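Local coordinates for protein F2 like fibronectin-binding protein (PDB 5A0N), which probably serves as a pneumococcal surface adhesin whose internal thioester domain is thought to mediate covalent attachment to host molecules, at residues Lys18-Gly23 and Glu69-Ile74; Gly12-Gly17 and Thr43-Glu48; Gly60-Ser65 and Asp201-Leu206. One frame throughout, in Å; residues are numbered along the deposited sequence.

Interaction 1: Lys18-Gly23 and Glu69-Ile74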
ATOM      1  N   LYS A  18      -6.214  -2.057 -18.020  1.00 10.16           N
ATOM      2  CA  LYS A  18      -5.878  -0.823 -17.316  1.00  9.58           C
ATOM      3  C   LYS A  18      -6.731  -0.627 -16.067  1.00  9.41           C
ATOM      4  O   LYS A  18      -7.900  -0.998 -16.019  1.00 10.35           O
ATOM      5  CB  LYS A  18      -6.022   0.412 -18.227  1.00 11.28           C
ATOM      6  CG  LYS A  18      -5.221   0.355 -19.524  1.00 13.87           C
ATOM      7  CD  LYS A  18      -3.721   0.172 -19.264  1.00 16.47           C
ATOM      8  CE  LYS A  18      -2.890   0.193 -20.520  1.00 19.65           C
ATOM      9  NZ  LYS A  18      -2.768   1.579 -20.953  1.00 22.35           N
ATOM     10  N   TYR A  19      -6.094  -0.042 -15.059  1.00  9.11           N
ATOM     11  CA  TYR A  19      -6.658   0.123 -13.728  1.00  8.81           C
ATOM     12  C   TYR A  19      -6.391   1.528 -13.212  1.00  8.40           C
ATOM     13  O   TYR A  19      -5.369   2.144 -13.572  1.00  8.85           O
ATOM     14  CB  TYR A  19      -6.037  -0.912 -12.759  1.00  8.61           C
ATOM     15  CG  TYR A  19      -6.310  -2.348 -13.180  1.00  7.93           C
ATOM     16  CD1 TYR A  19      -5.501  -2.976 -14.112  1.00  8.21           C
ATOM     17  CD2 TYR A  19      -7.406  -3.059 -12.692  1.00  7.95           C
ATOM     18  CE1 TYR A  19      -5.761  -4.244 -14.570  1.00  9.18           C
ATOM     19  CE2 TYR A  19      -7.667  -4.358 -13.104  1.00  8.64           C
ATOM     20  CZ  TYR A  19      -6.857  -4.936 -14.067  1.00  8.83           C
ATOM     21  OH  TYR A  19      -7.207  -6.198 -14.482  1.00 11.36           O
ATOM     22  N   TYR A  20      -7.288   2.006 -12.350  1.00  8.18           N
ATOM     23  CA  TYR A  20      -7.185   3.296 -11.688  1.00  8.21           C
ATOM     24  C   TYR A  20      -7.097   3.042 -10.186  1.00  7.38           C
ATOM     25  O   TYR A  20      -7.411   1.947  -9.717  1.00  8.22           O
ATOM     26  CB  TYR A  20      -8.402   4.185 -11.960  1.00  9.08           C
ATOM     27  CG  TYR A  20      -8.800   4.362 -13.405  1.00  9.20           C
ATOM     28  CD1 TYR A  20      -7.870   4.404 -14.448  1.00 10.33           C
ATOM     29  CD2 TYR A  20     -10.124   4.521 -13.732  1.00 10.86           C
ATOM     30  CE1 TYR A  20      -8.259   4.651 -15.751  1.00 10.99           C
ATOM     31  CE2 TYR A  20     -10.534   4.746 -15.013  1.00 12.12           C
ATOM     32  CZ  TYR A  20      -9.605   4.819 -16.043  1.00 12.34           C
ATOM     33  OH  TYR A  20     -10.006   5.039 -17.330  1.00 17.20           O
ATOM     34  N   SER A  21      -6.695   4.065  -9.427  1.00  7.24           N
ATOM     35  CA  SER A  21      -6.747   3.969  -7.975  1.00  7.13           C
ATOM     36  C   SER A  21      -7.485   5.156  -7.368  1.00  6.97           C
ATOM     37  O   SER A  21      -7.407   6.308  -7.842  1.00  7.76           O
ATOM     38  CB  SER A  21      -5.357   3.879  -7.373  1.00  7.97           C
ATOM     39  OG  SER A  21      -5.379   3.837  -5.964  1.00  7.92           O
ATOM     40  N   LEU A  22      -8.188   4.875  -6.273  1.00  6.76           N
ATOM     41  CA  LEU A  22      -8.892   5.884  -5.507  1.00  6.56           C
ATOM     42  C   LEU A  22      -7.943   6.744  -4.686  1.00  6.78           C
ATOM     43  O   LEU A  22      -8.356   7.796  -4.153  1.00  7.15           O
ATOM     44  CB  LEU A  22      -9.941   5.243  -4.601  1.00  6.96           C
ATOM     45  CG  LEU A  22     -10.968   4.361  -5.312  1.00  8.05           C
ATOM     46  CD1 LEU A  22     -12.025   3.880  -4.339  1.00  9.08           C
ATOM     47  CD2 LEU A  22     -11.631   5.064  -6.513  1.00  9.15           C
ATOM     48  N   GLY A  23      -6.678   6.347  -4.569  1.00  6.83           N
ATOM     49  CA  GLY A  23      -5.702   7.159  -3.895  1.00  7.17           C
ATOM     50  C   GLY A  23      -5.535   6.873  -2.437  1.00  7.64           C
ATOM     51  O   GLY A  23      -6.207   6.000  -1.876  1.00  7.64           O
ATOM     52  N   GLU A  69     -14.250  11.066 -10.943  1.00  9.29           N
ATOM     53  CA  GLU A  69     -14.091   9.999 -11.946  1.00 11.92           C
ATOM     54  C   GLU A  69     -13.137  10.350 -13.070  1.00 12.21           C
ATOM     55  O   GLU A  69     -13.230   9.806 -14.175  1.00 16.10           O
ATOM     56  CB  GLU A  69     -15.451   9.508 -12.444  1.00 14.94           C
ATOM     57  CG  GLU A  69     -16.353   9.085 -11.301  1.00 15.30           C
ATOM     58  CD  GLU A  69     -17.304   7.972 -11.622  1.00 25.21           C
ATOM     59  OE1 GLU A  69     -16.917   6.775 -11.543  1.00 44.80           O
ATOM     60  OE2 GLU A  69     -18.430   8.319 -11.949  1.00 21.03           O
ATOM     61  N   LYS A  70     -12.144  11.173 -12.771  1.00 10.97           N
ATOM     62  CA  LYS A  70     -11.100  11.522 -13.748  1.00 12.31           C
ATOM     63  C   LYS A  70      -9.822  10.851 -13.236  1.00 11.16           C
ATOM     64  O   LYS A  70      -9.278  11.218 -12.203  1.00 13.15           O
ATOM     65  CB  LYS A  70     -10.897  13.044 -13.835  1.00 13.88           C
ATOM     66  CG  LYS A  70     -12.128  13.884 -14.143  1.00 14.77           C
ATOM     67  CD  LYS A  70     -12.782  13.533 -15.459  1.00 16.18           C
ATOM     68  CE  LYS A  70     -14.118  14.276 -15.716  1.00 22.96           C
ATOM     69  NZ  LYS A  70     -15.305  13.557 -15.082  1.00 27.17           N
ATOM     70  N   PRO A  71      -9.317   9.856 -13.958  1.00  9.62           N
ATOM     71  CA  PRO A  71      -8.133   9.159 -13.428  1.00  9.82           C
ATOM     72  C   PRO A  71      -6.883  10.014 -13.558  1.00 11.20           C
ATOM     73  O   PRO A  71      -6.659  10.658 -14.561  1.00 13.22           O
ATOM     74  CB  PRO A  71      -8.026   7.924 -14.327  1.00 11.50           C
ATOM     75  CG  PRO A  71      -8.674   8.345 -15.620  1.00 12.33           C
ATOM     76  CD  PRO A  71      -9.788   9.277 -15.223  1.00 11.96           C
ATOM     77  N   LYS A  72      -6.060   9.968 -12.514  1.00  9.10           N
ATOM     78  CA  LYS A  72      -4.661  10.428 -12.581  1.00  9.24           C
ATOM     79  C   LYS A  72      -3.879   9.226 -12.106  1.00  7.95           C
ATOM     80  O   LYS A  72      -4.001   8.811 -10.960  1.00  8.19           O
ATOM     81  CB  LYS A  72      -4.414  11.663 -11.698  1.00 11.00           C
ATOM     82  CG  LYS A  72      -5.079  12.949 -12.239  1.00 14.37           C
ATOM     83  CD  LYS A  72      -4.331  13.472 -13.469  1.00 18.71           C
ATOM     84  CE  LYS A  72      -4.865  14.790 -14.008  1.00 23.46           C
ATOM     85  NZ  LYS A  72      -4.338  15.043 -15.393  1.00 29.10           N
ATOM     86  N   GLY A  73      -3.067   8.674 -13.003  1.00  7.99           N
ATOM     87  CA  GLY A  73      -2.312   7.448 -12.723  1.00  8.67           C
ATOM     88  C   GLY A  73      -3.063   6.244 -13.189  1.00  8.33           C
ATOM     89  O   GLY A  73      -4.057   5.848 -12.570  1.00 10.80           O
ATOM     90  N   ILE A  74      -2.572   5.645 -14.269  1.00  8.36           N
ATOM     91  CA  ILE A  74      -3.223   4.518 -14.895  1.00  8.41           C
ATOM     92  C   ILE A  74      -2.213   3.379 -14.897  1.00  8.58           C
ATOM     93  O   ILE A  74      -1.027   3.592 -15.182  1.00 10.88           O
ATOM     94  CB  ILE A  74      -3.687   4.886 -16.319  1.00 10.85           C
ATOM     95  CG1 ILE A  74      -4.658   6.077 -16.270  1.00 12.19           C
ATOM     96  CG2 ILE A  74      -4.357   3.686 -16.977  1.00 11.83           C
ATOM     97  CD1 ILE A  74      -5.094   6.585 -17.619  1.00 15.86           C
TER
HETATM   98  O   HOH W   1      -6.079   6.429 -10.874  1.00  8.59           O
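Y20 and I74 mark the closest approach of the two backbones, with CA of Y20 5.2 Å from CA of I74, yet no direct hydrogen bond joins strand 19-21 to the loop 69-74. Water 1 fills this role instead: it accepts from S21 N at 2.8 Å and lies 2.7 Å from G73 O. Further along, I74 CA approaches Y19 O at 3.5 Å in a CA-H...O contact with an angle of 140° at the hydrogen. The side-chain part of the contact is built around the Y20 ring. Y20 CG stands beside the backbone N (chi1 -51°); its ring lies alongside P71, pointing the same way, and the proline covers one face in a CH-pi contact. P71 CB stands 3.6 Å from the ring centroid of Y20, 14° off the normal, while P71 CG reaches towards the phenol end at Y20 CZ. I74 also lies beside the tyrosine, its CG1 3.9 Å from Y20 CE1. Its other branch, I74 CG2, touches K18 CB at 3.9 Å, and the K18 amine continues to a salt bridge with D201. F66 also meets the Y20 ring. Strand 19-21 is an edge strand, paired with strand 41-43, and a backbone bond between Y19 and Y75 ties it to strand 75-78; the 69-74 loop leads directly into that strand, so this packing joins the margins of two antiparallel sheets.

Interaction 2: Gly12-Gly17 and Thr43-Glu48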
ATOM      1  N   GLY A  12     -12.399  -7.825  -9.739  1.00 11.88           N
ATOM      2  CA  GLY A  12     -12.454  -7.079 -10.980  1.00 12.39           C
ATOM      3  C   GLY A  12     -11.210  -7.308 -11.844  1.00 10.82           C
ATOM      4  O   GLY A  12     -10.085  -7.196 -11.354  1.00 11.39           O
ATOM      5  N   ILE A  13     -11.457  -7.567 -13.124  1.00 10.75           N
ATOM      6  CA  ILE A  13     -10.416  -7.630 -14.134  1.00 11.79           C
ATOM      7  C   ILE A  13     -10.836  -6.733 -15.293  1.00 11.21           C
ATOM      8  O   ILE A  13     -11.933  -6.873 -15.818  1.00 12.83           O
ATOM      9  CB  ILE A  13     -10.169  -9.074 -14.617  1.00 13.82           C
ATOM     10  CG1 ILE A  13      -9.602  -9.909 -13.432  1.00 14.19           C
ATOM     11  CG2 ILE A  13      -9.229  -9.111 -15.821  1.00 16.26           C
ATOM     12  CD1 ILE A  13      -8.159  -9.598 -12.989  1.00 17.50           C
ATOM     13  N   SER A  14      -9.977  -5.813 -15.686  1.00 11.32           N
ATOM     14  CA  SER A  14     -10.290  -4.823 -16.721  1.00 13.16           C
ATOM     15  C   SER A  14     -10.204  -5.436 -18.093  1.00 14.22           C
ATOM     16  O   SER A  14      -9.204  -6.103 -18.392  1.00 15.06           O
ATOM     17  CB  SER A  14      -9.249  -3.684 -16.686  1.00 17.00           C
ATOM     18  OG  SER A  14      -9.724  -2.626 -17.468  1.00 25.66           O
ATOM     19  N   GLY A  15     -11.177  -5.154 -18.951  1.00 15.68           N
ATOM     20  CA  GLY A  15     -11.135  -5.643 -20.308  1.00 18.12           C
ATOM     21  C   GLY A  15      -9.956  -5.154 -21.122  1.00 18.69           C
ATOM     22  O   GLY A  15      -9.538  -5.850 -22.033  1.00 24.96           O
ATOM     23  N   ASN A  16      -9.437  -3.974 -20.795  1.00 15.72           N
ATOM     24  CA  ASN A  16      -8.297  -3.396 -21.507  1.00 15.78           C
ATOM     25  C   ASN A  16      -6.993  -3.511 -20.744  1.00 12.03           C
ATOM     26  O   ASN A  16      -5.986  -2.984 -21.183  1.00 14.89           O
ATOM     27  CB  ASN A  16      -8.573  -1.934 -21.893  1.00 16.82           C
ATOM     28  CG  ASN A  16      -8.671  -1.012 -20.689  1.00 18.53           C
ATOM     29  OD1 ASN A  16      -8.614  -1.448 -19.551  1.00 16.61           O
ATOM     30  ND2 ASN A  16      -8.825   0.283 -20.956  1.00 25.84           N
ATOM     31  N   GLY A  17      -7.010  -4.190 -19.608  1.00 11.28           N
ATOM     32  CA  GLY A  17      -5.810  -4.344 -18.802  1.00 10.86           C
ATOM     33  C   GLY A  17      -5.379  -3.107 -18.028  1.00  9.92           C
ATOM     34  O   GLY A  17      -4.307  -3.128 -17.432  1.00 10.85           O
ATOM     35  N   THR A  43     -11.100  -1.342 -11.878  1.00  8.22           N
ATOM     36  CA  THR A  43     -11.014  -1.531 -13.306  1.00  9.04           C
ATOM     37  C   THR A  43     -11.319  -0.210 -14.018  1.00  9.24           C
ATOM     38  O   THR A  43     -12.167   0.583 -13.580  1.00 11.60           O
ATOM     39  CB  THR A  43     -11.978  -2.598 -13.794  1.00  9.68           C
ATOM     40  OG1 THR A  43     -13.308  -2.151 -13.502  1.00 10.31           O
ATOM     41  CG2 THR A  43     -11.693  -3.949 -13.132  1.00  9.30           C
ATOM     42  N   SER A  44     -10.643   0.019 -15.136  1.00 10.01           N
ATOM     43  CA  SER A  44     -10.842   1.273 -15.900  1.00 11.37           C
ATOM     44  C   SER A  44     -12.187   1.308 -16.581  1.00 12.97           C
ATOM     45  O   SER A  44     -12.671   2.398 -16.865  1.00 16.06           O
ATOM     46  CB  SER A  44      -9.762   1.465 -16.946  1.00 12.74           C
ATOM     47  OG  SER A  44      -9.845   0.448 -17.910  1.00 15.02           O
ATOM     48  N   ASP A  45     -12.795   0.153 -16.840  1.00 11.76           N
ATOM     49  CA  ASP A  45     -14.024   0.102 -17.597  1.00 13.29           C
ATOM     50  C   ASP A  45     -15.266   0.125 -16.704  1.00 11.68           C
ATOM     51  O   ASP A  45     -16.119   1.018 -16.782  1.00 15.28           O
ATOM     52  CB  ASP A  45     -14.034  -1.080 -18.581  1.00 14.32           C
ATOM     53  CG  ASP A  45     -13.556  -2.422 -18.016  1.00 15.52           C
ATOM     54  OD1 ASP A  45     -13.386  -2.616 -16.811  1.00 13.08           O
ATOM     55  OD2 ASP A  45     -13.338  -3.336 -18.850  1.00 21.60           O
ATOM     56  N   THR A  46     -15.374  -0.850 -15.816  1.00 10.33           N
ATOM     57  CA  THR A  46     -16.527  -0.990 -14.971  1.00 11.36           C
ATOM     58  C   THR A  46     -16.394  -0.323 -13.602  1.00 11.63           C
ATOM     59  O   THR A  46     -17.363  -0.265 -12.851  1.00 13.88           O
ATOM     60  CB  THR A  46     -16.854  -2.462 -14.761  1.00 12.76           C
ATOM     61  OG1 THR A  46     -15.728  -3.107 -14.179  1.00 13.18           O
ATOM     62  CG2 THR A  46     -17.234  -3.152 -16.067  1.00 13.95           C
ATOM     63  N   HIS A  47     -15.188   0.087 -13.230  1.00 10.10           N
ATOM     64  CA  HIS A  47     -14.923   0.715 -11.930  1.00 10.67           C
ATOM     65  C   HIS A  47     -15.221  -0.251 -10.784  1.00 11.39           C
ATOM     66  O   HIS A  47     -15.660   0.150  -9.697  1.00 15.68           O
ATOM     67  CB  HIS A  47     -15.647   2.055 -11.722  1.00 13.57           C
ATOM     68  CG  HIS A  47     -15.409   3.052 -12.807  1.00 14.37           C
ATOM     69  ND1 HIS A  47     -16.040   4.275 -12.828  1.00 17.72           N
ATOM     70  CD2 HIS A  47     -14.590   3.030 -13.886  1.00 15.45           C
ATOM     71  CE1 HIS A  47     -15.647   4.949 -13.886  1.00 18.78           C
ATOM     72  NE2 HIS A  47     -14.771   4.221 -14.547  1.00 18.17           N
ATOM     73  N   GLU A  48     -15.031  -1.543 -11.064  1.00 10.52           N
ATOM     74  CA  GLU A  48     -15.143  -2.656 -10.082  0.50 10.72           C
ATOM     75  C   GLU A  48     -13.808  -2.709  -9.329  1.00  9.93           C
ATOM     76  O   GLU A  48     -12.757  -2.663  -9.974  1.00 11.14           O
ATOM     77  CB  GLU A  48     -15.324  -4.026 -10.807  0.50 11.40           C
ATOM     78  CG  GLU A  48     -16.695  -4.346 -11.401  0.50 11.15           C
ATOM     79  CD  GLU A  48     -16.660  -5.606 -12.263  0.50 11.60           C
ATOM     80  OE1 GLU A  48     -16.025  -6.602 -11.852  0.50 17.44           O
ATOM     81  OE2 GLU A  48     -17.258  -5.625 -13.349  0.50 15.77           O
TER
HETATM   82  O   HOH W   2     -14.259  -8.206 -13.814  1.00 26.01           O
HETATM   83  O   HOH W   3     -14.205  -5.250 -16.068  1.00 28.70           O
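Segments G12-G17 and T43-E48 form a polar loop-to-loop contact, in which the chain entering strand 19-21 meets the loop of the beta hairpin formed by strands 41-43 and 49-51. Its central direct bond runs from G15 N to D45 OD2, 2.8 Å long with an angle of 156° at the hydrogen. The carboxylate is met on its syn side, with the donor 32° out of the plane. The other carboxylate oxygen, D45 OD1, accepts from T46 N within its own loop, so both oxygens are engaged and the group's rotation is restrained. Water 3 adds a bridge, donating to I13 O and to D45 OD1. A second polar cluster gathers at the type I turn from S14 to G17: N16 OD1 lies 2.8 Å from S44 OG and 2.6 Å from S14 OG, and the two hydroxyl oxygens are 3.1 Å apart. S44 OG stands between its backbone N and carbonyl carbon (chi1 65°), where it faces N16 OD1. Both hydroxyls also bond to K18 O, and N16 OD1 accepts from K18 N. Between the polar groups, the T43 methyl, CG2, packs 3.6 Å from S14 N and against the G12 backbone, while T43 OG1 accepts from E48 N at 3.0 Å. Backbone bonds of G12 to N49 and of S44 to K18 flank the contact, placing it at one end of the three-stranded sheet, where Y19 of strand 19-21 packs on I13 and T43.

Interaction 3: Gly60-Ser65 and Asp201-Leu206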
ATOM      1  N   GLY A  60       8.219   9.532  -3.424  1.00  8.37           N
ATOM      2  CA  GLY A  60       8.677  10.731  -4.101  1.00  9.87           C
ATOM      3  C   GLY A  60       8.155  10.916  -5.503  1.00  9.66           C
ATOM      4  O   GLY A  60       8.547  11.852  -6.186  1.00 12.97           O
ATOM      5  N   LYS A  61       7.239  10.039  -5.917  1.00  8.18           N
ATOM      6  CA  LYS A  61       6.617  10.109  -7.235  1.00  8.30           C
ATOM      7  C   LYS A  61       5.197  10.614  -7.106  1.00  6.97           C
ATOM      8  O   LYS A  61       4.695  10.866  -6.011  1.00  8.88           O
ATOM      9  CB  LYS A  61       6.741   8.754  -7.940  1.00  9.08           C
ATOM     10  CG  LYS A  61       8.204   8.413  -8.258  1.00 15.10           C
ATOM     11  CD  LYS A  61       8.317   7.291  -9.263  1.00 17.23           C
ATOM     12  CE  LYS A  61       9.377   7.527 -10.305  1.00 21.07           C
ATOM     13  NZ  LYS A  61       9.201   6.440 -11.280  1.00 20.32           N
ATOM     14  N   ARG A  62       4.529  10.772  -8.249  1.00  6.84           N
ATOM     15  CA  ARG A  62       3.139  11.240  -8.206  1.00  7.04           C
ATOM     16  C   ARG A  62       2.244  10.141  -7.662  1.00  6.57           C
ATOM     17  O   ARG A  62       2.496   8.945  -7.865  1.00  7.51           O
ATOM     18  CB  ARG A  62       2.667  11.662  -9.610  1.00  8.05           C
ATOM     19  CG  ARG A  62       3.442  12.809 -10.210  1.00  9.09           C
ATOM     20  CD  ARG A  62       3.020  13.135 -11.624  1.00  9.47           C
ATOM     21  NE  ARG A  62       1.645  13.607 -11.687  1.00  8.78           N
ATOM     22  CZ  ARG A  62       0.936  13.703 -12.798  1.00 10.58           C
ATOM     23  NH1 ARG A  62       1.521  13.416 -13.967  1.00 12.47           N
ATOM     24  NH2 ARG A  62      -0.347  14.057 -12.721  1.00 10.94           N
ATOM     25  N   PHE A  63       1.211  10.535  -6.932  1.00  6.38           N
ATOM     26  CA  PHE A  63       0.248   9.588  -6.359  1.00  6.53           C
ATOM     27  C   PHE A  63      -1.009   9.584  -7.208  1.00  6.12           C
ATOM     28  O   PHE A  63      -1.438  10.636  -7.701  1.00  7.07           O
ATOM     29  CB  PHE A  63      -0.128   9.983  -4.929  1.00  6.39           C
ATOM     30  CG  PHE A  63       0.904   9.683  -3.867  1.00  6.19           C
ATOM     31  CD1 PHE A  63       2.274   9.554  -4.132  1.00  7.36           C
ATOM     32  CD2 PHE A  63       0.495   9.555  -2.558  1.00  8.35           C
ATOM     33  CE1 PHE A  63       3.154   9.328  -3.106  1.00  7.47           C
ATOM     34  CE2 PHE A  63       1.367   9.336  -1.547  1.00  8.82           C
ATOM     35  CZ  PHE A  63       2.704   9.247  -1.821  1.00  8.45           C
ATOM     36  N   PRO A  64      -1.629   8.419  -7.342  1.00  6.17           N
ATOM     37  CA  PRO A  64      -2.830   8.316  -8.186  1.00  6.56           C
ATOM     38  C   PRO A  64      -4.091   8.778  -7.486  1.00  6.34           C
ATOM     39  O   PRO A  64      -4.179   8.793  -6.258  1.00  6.69           O
ATOM     40  CB  PRO A  64      -2.892   6.820  -8.502  1.00  6.37           C
ATOM     41  CG  PRO A  64      -2.352   6.210  -7.229  1.00  6.34           C
ATOM     42  CD  PRO A  64      -1.225   7.111  -6.811  1.00  6.85           C
ATOM     43  N   SER A  65      -5.086   9.130  -8.300  1.00  6.34           N
ATOM     44  CA  SER A  65      -6.371   9.546  -7.746  1.00  6.54           C
ATOM     45  C   SER A  65      -7.449   9.374  -8.815  1.00  6.78           C
ATOM     46  O   SER A  65      -7.170   9.046  -9.960  1.00  7.57           O
ATOM     47  CB  SER A  65      -6.303  11.012  -7.290  1.00  7.56           C
ATOM     48  OG  SER A  65      -6.006  11.892  -8.377  1.00  8.06           O
ATOM     49  N   ASP A 201       1.583   3.298 -16.125  1.00 10.43           N
ATOM     50  CA  ASP A 201       1.813   3.707 -17.520  1.00 12.85           C
ATOM     51  C   ASP A 201       2.720   4.924 -17.523  1.00 11.36           C
ATOM     52  O   ASP A 201       2.580   5.816 -16.657  1.00 11.93           O
ATOM     53  CB  ASP A 201       0.494   4.104 -18.200  1.00 13.48           C
ATOM     54  CG  ASP A 201      -0.398   2.937 -18.588  1.00 13.97           C
ATOM     55  OD1 ASP A 201      -0.033   1.761 -18.426  1.00 16.59           O
ATOM     56  OD2 ASP A 201      -1.519   3.221 -19.067  1.00 18.27           O
ATOM     57  N   TRP A 202       3.596   5.009 -18.517  1.00 13.62           N
ATOM     58  CA  TRP A 202       4.448   6.162 -18.671  1.00 14.98           C
ATOM     59  C   TRP A 202       3.636   7.446 -18.872  1.00 14.20           C
ATOM     60  O   TRP A 202       2.629   7.449 -19.586  1.00 17.74           O
ATOM     61  CB  TRP A 202       5.379   5.951 -19.872  1.00 17.92           C
ATOM     62  CG  TRP A 202       6.363   7.068 -20.092  1.00 20.54           C
ATOM     63  CD1 TRP A 202       7.608   7.187 -19.546  1.00 22.01           C
ATOM     64  CD2 TRP A 202       6.161   8.243 -20.888  1.00 21.15           C
ATOM     65  NE1 TRP A 202       8.191   8.350 -19.961  1.00 25.19           N
ATOM     66  CE2 TRP A 202       7.329   9.015 -20.793  1.00 23.89           C
ATOM     67  CE3 TRP A 202       5.103   8.709 -21.669  1.00 22.76           C
ATOM     68  CZ2 TRP A 202       7.468  10.246 -21.436  1.00 23.71           C
ATOM     69  CZ3 TRP A 202       5.244   9.929 -22.326  1.00 24.29           C
ATOM     70  CH2 TRP A 202       6.423  10.677 -22.209  1.00 25.24           C
ATOM     71  N   VAL A 203       4.088   8.530 -18.240  1.00 13.52           N
ATOM     72  CA  VAL A 203       3.628   9.887 -18.539  1.00 14.72           C
ATOM     73  C   VAL A 203       4.852  10.799 -18.621  1.00 14.35           C
ATOM     74  O   VAL A 203       5.890  10.463 -18.079  1.00 16.35           O
ATOM     75  CB  VAL A 203       2.669  10.425 -17.448  1.00 15.21           C
ATOM     76  CG1 VAL A 203       1.423   9.575 -17.352  1.00 16.55           C
ATOM     77  CG2 VAL A 203       3.350  10.458 -16.101  1.00 14.03           C
ATOM     78  N   PHE A 204       4.709  11.958 -19.280  1.00 15.18           N
ATOM     79  CA  PHE A 204       5.789  12.921 -19.329  1.00 16.63           C
ATOM     80  C   PHE A 204       6.100  13.431 -17.931  1.00 16.00           C
ATOM     81  O   PHE A 204       5.188  13.672 -17.138  1.00 17.02           O
ATOM     82  CB  PHE A 204       5.441  14.110 -20.231  1.00 18.25           C
ATOM     83  CG  PHE A 204       6.501  15.180 -20.252  1.00 20.23           C
ATOM     84  CD1 PHE A 204       7.604  15.051 -21.064  1.00 23.99           C
ATOM     85  CD2 PHE A 204       6.421  16.277 -19.388  1.00 23.10           C
ATOM     86  CE1 PHE A 204       8.608  16.019 -21.068  1.00 26.08           C
ATOM     87  CE2 PHE A 204       7.414  17.256 -19.391  1.00 25.24           C
ATOM     88  CZ  PHE A 204       8.509  17.114 -20.219  1.00 26.77           C
ATOM     89  N   GLY A 205       7.380  13.606 -17.626  1.00 17.58           N
ATOM     90  CA  GLY A 205       7.782  14.213 -16.354  1.00 17.71           C
ATOM     91  C   GLY A 205       8.017  13.182 -15.295  1.00 18.20           C
ATOM     92  O   GLY A 205       8.300  12.029 -15.607  1.00 25.80           O
ATOM     93  N   LEU A 206       7.815  13.605 -14.042  1.00 16.55           N
ATOM     94  CA  LEU A 206       7.921  12.745 -12.902  1.00 17.40           C
ATOM     95  C   LEU A 206       6.795  11.695 -13.059  1.00 18.14           C
ATOM     96  O   LEU A 206       5.594  11.994 -13.199  1.00 22.25           O
ATOM     97  CB  LEU A 206       7.689  13.565 -11.610  1.00 15.72           C
ATOM     98  CG  LEU A 206       7.755  12.807 -10.285  1.00 15.34           C
ATOM     99  CD1 LEU A 206       9.176  12.339 -10.045  1.00 19.01           C
ATOM    100  CD2 LEU A 206       7.237  13.608  -9.123  1.00 14.13           C
TER
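L206 CG stands anti to the backbone N (chi1 180°), and its CD2 methyl meets G60-R62; R62 answers with an extended start (chi2 176°) that brings its CD next to the L206 carbonyl. The arginine chain then bends at chi3 (64°), setting NE off the line of the first carbons. The two side chains cross obliquely. R62 CD approaches L206 O to 3.2 Å, and R62 CG lies 4.0 Å from L206 CD2. That same methyl, L206 CD2, rests 3.7 Å from G60 O and 4.0 Å from K61 CA, so the leucine lies against the backbone of residues 60-62 as well as the arginine stem. K61 takes part through its aliphatic portion, with CG 4.4 Å from L206 CD1; its amine bonds elsewhere, to N93 O. Around the guanidinium, L206 O sits at the edge near the plane, and V203 CG2 comes obliquely to R62 NH1 at 4.1 Å. Backbone bonds from R62 to G207 and Q209 continue the attachment just beyond L206, so that the loop after strand 55-56 is joined to the loop between strands 193-200 and 211-216 of this thioester domain. Chemically this is a surface contact of van der Waals kind, without a hydrogen bond between the two segments. The carbonyl of L206 lies against carbons close to a positive group, and their attraction may add modestly to the apolar packing.

From the N terminus, the 12-17 loop leads straight into strand 19-21. Interaction 2 closes first, when the chain returns through strand 41-43 to T43-E48; interaction 1 opens before that return and closes only at 69-74, so the two cross. Interaction 3 opens at 60-65, before interaction 1 has closed, and therefore crosses it too; it closes after the helical region, at 201-206. Interactions 2 and 3 follow in series and do not touch, with nearest atoms about 7 Å apart. Interaction 1 thus stands between them: Y19 OH meets S14 N on one side, and I74 O meets D201 N on the other, connecting the three-stranded sheet with the four-stranded one.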